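Local structure of Non-atp dependent l-selective hydantoinase (Arthrobacter aurescens, 1GKR) at the interface of chains A and B and the interface of chains A and C. The protein hydrolyses the ring of 5-substituted hydantoins, acting on aryl more readily than alkyl derivatives, as a two-zinc cyclic amidase that works as a homotetramer. Numbering follows the deposited sequence. Chains: chain A/B/C, Non-atp dependent l-selective hydantoinase.

The three contacts sample two interfaces of the homotetramer. Contacts 1 and 3 both belong to the pairing of chains A and B, about 18 Å apart between the centres of their C-alpha atoms. They draw on the same parts of the chain, strand 16-25 and the loop at residues 382 and 383, with the chains exchanging roles between them. Contact 2 joins chain A to chain C, about 37 Å from contact 1 and 54 Å from contact 3 between the same kind of centres, and is built from helices 163-176 and 187-199. Separate surfaces on one subunit thus bind two different neighbours, as assembly beyond a dimer requires.

Contact 1: the interface of chains A and B. Residues chain A 370, 375, 382; chain B 15, 18.
In this part of the two-fold A/B interface, B:Asp15 presents its carboxylate to A:Lys370 and A:Tyr375, and both side chains meet it at about a right angle. The lysine reaches across with its methylenes extended, so that a long flexible residue spans from its helix to the partner chain; NZ forms a salt bridge with B:Asp15 OD2 at 3.7 Å, a loose separation that suggests charge attraction more than a tight bond. On the way its CE lies over one face of the A:Tyr375 ring, 3.7 Å above the plane and toward the rim, so the aromatic ring gives the aliphatic stem a flat support. The tyrosine brings its phenol end to the same carboxylate, OH standing 3.6 Å from B:Asp15 OD1, with ring and carboxylate planes turned 70° apart. The aspartate CG sits between its own backbone N and carbonyl carbon (chi1 53°), which directs the short acidic group toward chain A. Farther along, A:Gln382 crosses B:Thr18 at about a right angle, its amide NE2 coming near the methyl CG2 (3.3 Å) with no bond implied. A:Lys370 belongs to helix 357-372, A:Tyr375 and A:Gln382 lie in the loop region after it, and B:Asp15 just precedes strand 16-25, which carries B:Thr18.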
# COMPACT_ATOMS: atom_id res chain seq x y z
N LYS A 370 -28.96 -5.26 -7.69
CA LYS A 370 -28.48 -3.89 -7.72
C LYS A 370 -27.47 -3.67 -8.83
O LYS A 370 -27.66 -2.78 -9.66
CB LYS A 370 -27.86 -3.51 -6.38
CG LYS A 370 -28.89 -3.23 -5.29
CD LYS A 370 -28.22 -2.88 -3.98
CE LYS A 370 -29.22 -2.40 -2.96
NZ LYS A 370 -28.56 -2.14 -1.65
N TYR A 375 -32.87 -3.94 -9.59
CA TYR A 375 -33.11 -3.87 -8.16
C TYR A 375 -34.47 -3.79 -7.54
O TYR A 375 -35.14 -4.82 -7.41
CB TYR A 375 -32.24 -2.82 -7.48
CG TYR A 375 -32.45 -2.82 -5.97
CD1 TYR A 375 -32.29 -3.98 -5.21
CD2 TYR A 375 -32.85 -1.66 -5.30
CE1 TYR A 375 -32.52 -3.99 -3.83
CE2 TYR A 375 -33.08 -1.66 -3.93
CZ TYR A 375 -32.91 -2.82 -3.19
OH TYR A 375 -33.15 -2.78 -1.82
N GLN A 382 -40.01 -5.06 -0.98
CA GLN A 382 -40.46 -3.74 -0.55
C GLN A 382 -41.73 -3.44 -1.30
O GLN A 382 -42.08 -4.16 -2.23
CB GLN A 382 -39.42 -2.68 -0.87
CG GLN A 382 -38.10 -2.90 -0.17
CD GLN A 382 -37.14 -1.75 -0.37
OE1 GLN A 382 -35.91 -1.93 -0.32
NE2 GLN A 382 -37.69 -0.55 -0.59
N ASP B 15 -30.91 3.04 0.04
CA ASP B 15 -30.83 2.42 -1.27
C ASP B 15 -31.99 2.63 -2.24
O ASP B 15 -32.31 1.76 -3.03
CB ASP B 15 -30.53 0.92 -1.13
CG ASP B 15 -31.48 0.21 -0.22
OD1 ASP B 15 -32.70 0.43 -0.35
OD2 ASP B 15 -31.00 -0.57 0.62
N THR B 18 -39.01 4.76 -2.57
CA THR B 18 -40.16 3.94 -2.90
C THR B 18 -41.44 4.72 -2.58
O THR B 18 -41.53 5.41 -1.57
CB THR B 18 -40.16 2.58 -2.16
OG1 THR B 18 -40.07 2.78 -0.76
CG2 THR B 18 -38.96 1.74 -2.61

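Contact 2: the interface of chains A and C. Residues chain A 162-165; chain C 186, 188-189, 192.
A:Asp163 and A:Gly164, with helical backbone angles, open helix 163-176 against C:Thr188 and C:Ile189 in the first turn of helix 187-199, while A:Ser162 just before its helix is extended; helix N-termini meet here in the two-fold A/C interface. A polar link across is made by two side chains that cross obliquely. C:Asn186 has CG anti to its backbone N (chi1 -169°), which carries the amide out toward chain A, and its ND2 donates to A:Asp163 OD2 at 2.9 Å, nearly straight at the hydrogen (163°). ND2 comes to the anti side of OD2, tilted out of the carboxylate plane, while OD2 stays close to the plane of the amide, and the two planes are 63° apart. Asparagine suits this place because its other end is used too: OD1 accepts the backbone N of C:Ile189 at 3.1 Å, from above the carbonyl plane, tying the amide to its own helix start and limiting its rotation. On chain A, A:Ser162 N donates to A:Glu165 OE2 at 3.2 Å, the capping-box pattern of serine and a glutamate three residues on, which is likely to steady the helix start. Glycine at A:Gly164 exposes bare backbone to the neighbouring helix, with its CA 4.0 Å from C:Ala192 CB, where alanine adds little bulk. The modelled approach of C:Thr188 CG2 to A:Gly164 is too short to be trusted. The aliphatic branch of C:Ile189 runs beside the aspartate stem, CG1 lying 3.9 Å from A:Asp163 CB.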
# COMPACT_ATOMS: atom_id res chain seq x y z
N SER A 162 -8.43 -10.16 -26.88
CA SER A 162 -7.10 -9.72 -26.50
C SER A 162 -7.29 -8.48 -25.63
O SER A 162 -8.40 -7.98 -25.51
CB SER A 162 -6.28 -9.37 -27.72
OG SER A 162 -6.90 -8.34 -28.46
N ASP A 163 -6.21 -7.98 -25.04
CA ASP A 163 -6.35 -6.80 -24.19
C ASP A 163 -6.94 -5.62 -24.96
O ASP A 163 -7.75 -4.87 -24.42
CB ASP A 163 -5.00 -6.43 -23.55
CG ASP A 163 -4.44 -7.57 -22.71
OD1 ASP A 163 -5.24 -8.35 -22.17
OD2 ASP A 163 -3.20 -7.69 -22.55
N GLY A 164 -6.58 -5.46 -26.22
CA GLY A 164 -7.10 -4.37 -27.02
C GLY A 164 -8.58 -4.53 -27.27
O GLY A 164 -9.36 -3.58 -27.14
N GLU A 165 -9.00 -5.74 -27.63
CA GLU A 165 -10.42 -5.98 -27.88
C GLU A 165 -11.19 -5.81 -26.58
O GLU A 165 -12.26 -5.20 -26.55
CB GLU A 165 -10.62 -7.38 -28.45
CG GLU A 165 -9.58 -7.74 -29.49
CD GLU A 165 -9.91 -9.00 -30.24
OE1 GLU A 165 -10.74 -8.93 -31.16
OE2 GLU A 165 -9.33 -10.06 -29.90
N ASN C 186 2.01 -2.91 -24.18
CA ASN C 186 0.96 -3.86 -24.53
C ASN C 186 0.69 -3.77 -26.03
O ASN C 186 0.05 -2.83 -26.51
CB ASN C 186 -0.31 -3.57 -23.74
CG ASN C 186 -1.31 -4.68 -23.86
OD1 ASN C 186 -1.70 -5.05 -24.97
ND2 ASN C 186 -1.73 -5.23 -22.73
N THR C 188 -1.25 -5.42 -28.19
CA THR C 188 -2.64 -5.43 -28.57
C THR C 188 -3.43 -4.16 -28.33
O THR C 188 -4.32 -3.83 -29.11
CB THR C 188 -3.30 -6.61 -27.88
OG1 THR C 188 -3.38 -7.70 -28.80
CG2 THR C 188 -4.64 -6.28 -27.39
N ILE C 189 -3.13 -3.46 -27.24
CA ILE C 189 -3.82 -2.22 -26.92
C ILE C 189 -3.30 -1.13 -27.84
O ILE C 189 -4.06 -0.28 -28.31
CB ILE C 189 -3.60 -1.82 -25.45
CG1 ILE C 189 -4.46 -2.73 -24.56
CG2 ILE C 189 -3.93 -0.34 -25.24
CD1 ILE C 189 -4.11 -2.65 -23.10
N ALA C 192 -5.11 -1.41 -31.09
CA ALA C 192 -6.47 -0.90 -30.99
C ALA C 192 -6.48 0.62 -30.97
O ALA C 192 -7.25 1.25 -31.70
CB ALA C 192 -7.15 -1.45 -29.75

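Contact 3: the interface of chains A and B. Residues chain A 19-20, 32-34; chain B 30, 383.
Peptide groups are the flat elements where A:Ala34 and B:Ala30 meet in this part of the two-fold A/B interface, linked by A:Ala34 N donating to B:Ala30 O at 2.8 Å, 169° at the hydrogen. Alanine's small side chain probably leaves room for this close approach. Beside this bond B:Val383 sends its two methyls to different parts of chain A. CG1, placed opposite the valine's own backbone N (chi1 161°), packs against A:Ala34 CB at 3.8 Å, with A:Ala20 CB a little farther away at 4.2 Å. CG2 instead approaches the carbonyl of A:Ile32, 3.5 Å from its O, and lies 4.1 Å from the isoleucine CG2 methyl; these two branched side chains lie at a slant to each other. A beta-branched residue suits the place because its forked tip covers both surfaces from one short stem. Replacing B:Val383 with glycine would probably open a gap between A:Ala34 and A:Ile32, leaving both without the valine methyls they pack against. A:Ile32 and A:Ser33 end strand 28-33, with A:Ala34 in the loop just beyond and A:Ala20 on strand 16-25, while B:Ala30 lies within the matching strand 28-33 of chain B and B:Val383 comes from a loop.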
# COMPACT_ATOMS: atom_id res chain seq x y z
N GLU A 19 -40.26 -8.66 11.86
CA GLU A 19 -41.45 -9.50 11.92
C GLU A 19 -42.68 -8.83 11.34
O GLU A 19 -43.17 -7.86 11.91
CB GLU A 19 -41.72 -9.88 13.36
CG GLU A 19 -40.58 -10.64 13.99
CD GLU A 19 -40.81 -10.91 15.46
OE1 GLU A 19 -40.75 -9.94 16.26
OE2 GLU A 19 -41.05 -12.08 15.82
N ALA A 20 -43.19 -9.36 10.23
CA ALA A 20 -44.37 -8.78 9.61
C ALA A 20 -45.08 -9.72 8.66
O ALA A 20 -44.70 -10.89 8.51
CB ALA A 20 -44.00 -7.51 8.88
N ILE A 32 -46.59 -4.21 3.62
CA ILE A 32 -45.89 -4.98 4.64
C ILE A 32 -46.45 -4.42 5.93
O ILE A 32 -46.38 -3.21 6.18
CB ILE A 32 -44.39 -4.73 4.61
CG1 ILE A 32 -43.84 -5.15 3.24
CG2 ILE A 32 -43.72 -5.48 5.75
CD1 ILE A 32 -42.36 -4.91 3.08
N SER A 33 -47.04 -5.27 6.75
CA SER A 33 -47.62 -4.75 7.97
C SER A 33 -47.47 -5.66 9.17
O SER A 33 -47.33 -6.88 9.04
CB SER A 33 -49.08 -4.39 7.73
OG SER A 33 -49.93 -5.38 8.25
N ALA A 34 -47.49 -5.05 10.34
CA ALA A 34 -47.32 -5.78 11.59
C ALA A 34 -48.46 -6.74 11.86
O ALA A 34 -48.25 -7.80 12.44
CB ALA A 34 -47.17 -4.79 12.74
N ALA B 30 -46.60 0.85 11.76
CA ALA B 30 -47.38 -0.37 11.82
C ALA B 30 -47.44 -1.03 10.45
O ALA B 30 -47.57 -2.26 10.33
CB ALA B 30 -48.77 -0.07 12.32
N VAL B 383 -41.39 -1.56 9.47
CA VAL B 383 -42.40 -1.99 10.40
C VAL B 383 -41.67 -2.28 11.71
O VAL B 383 -40.68 -3.02 11.71
CB VAL B 383 -43.13 -3.24 9.88
CG1 VAL B 383 -43.86 -3.95 11.02
CG2 VAL B 383 -44.13 -2.83 8.81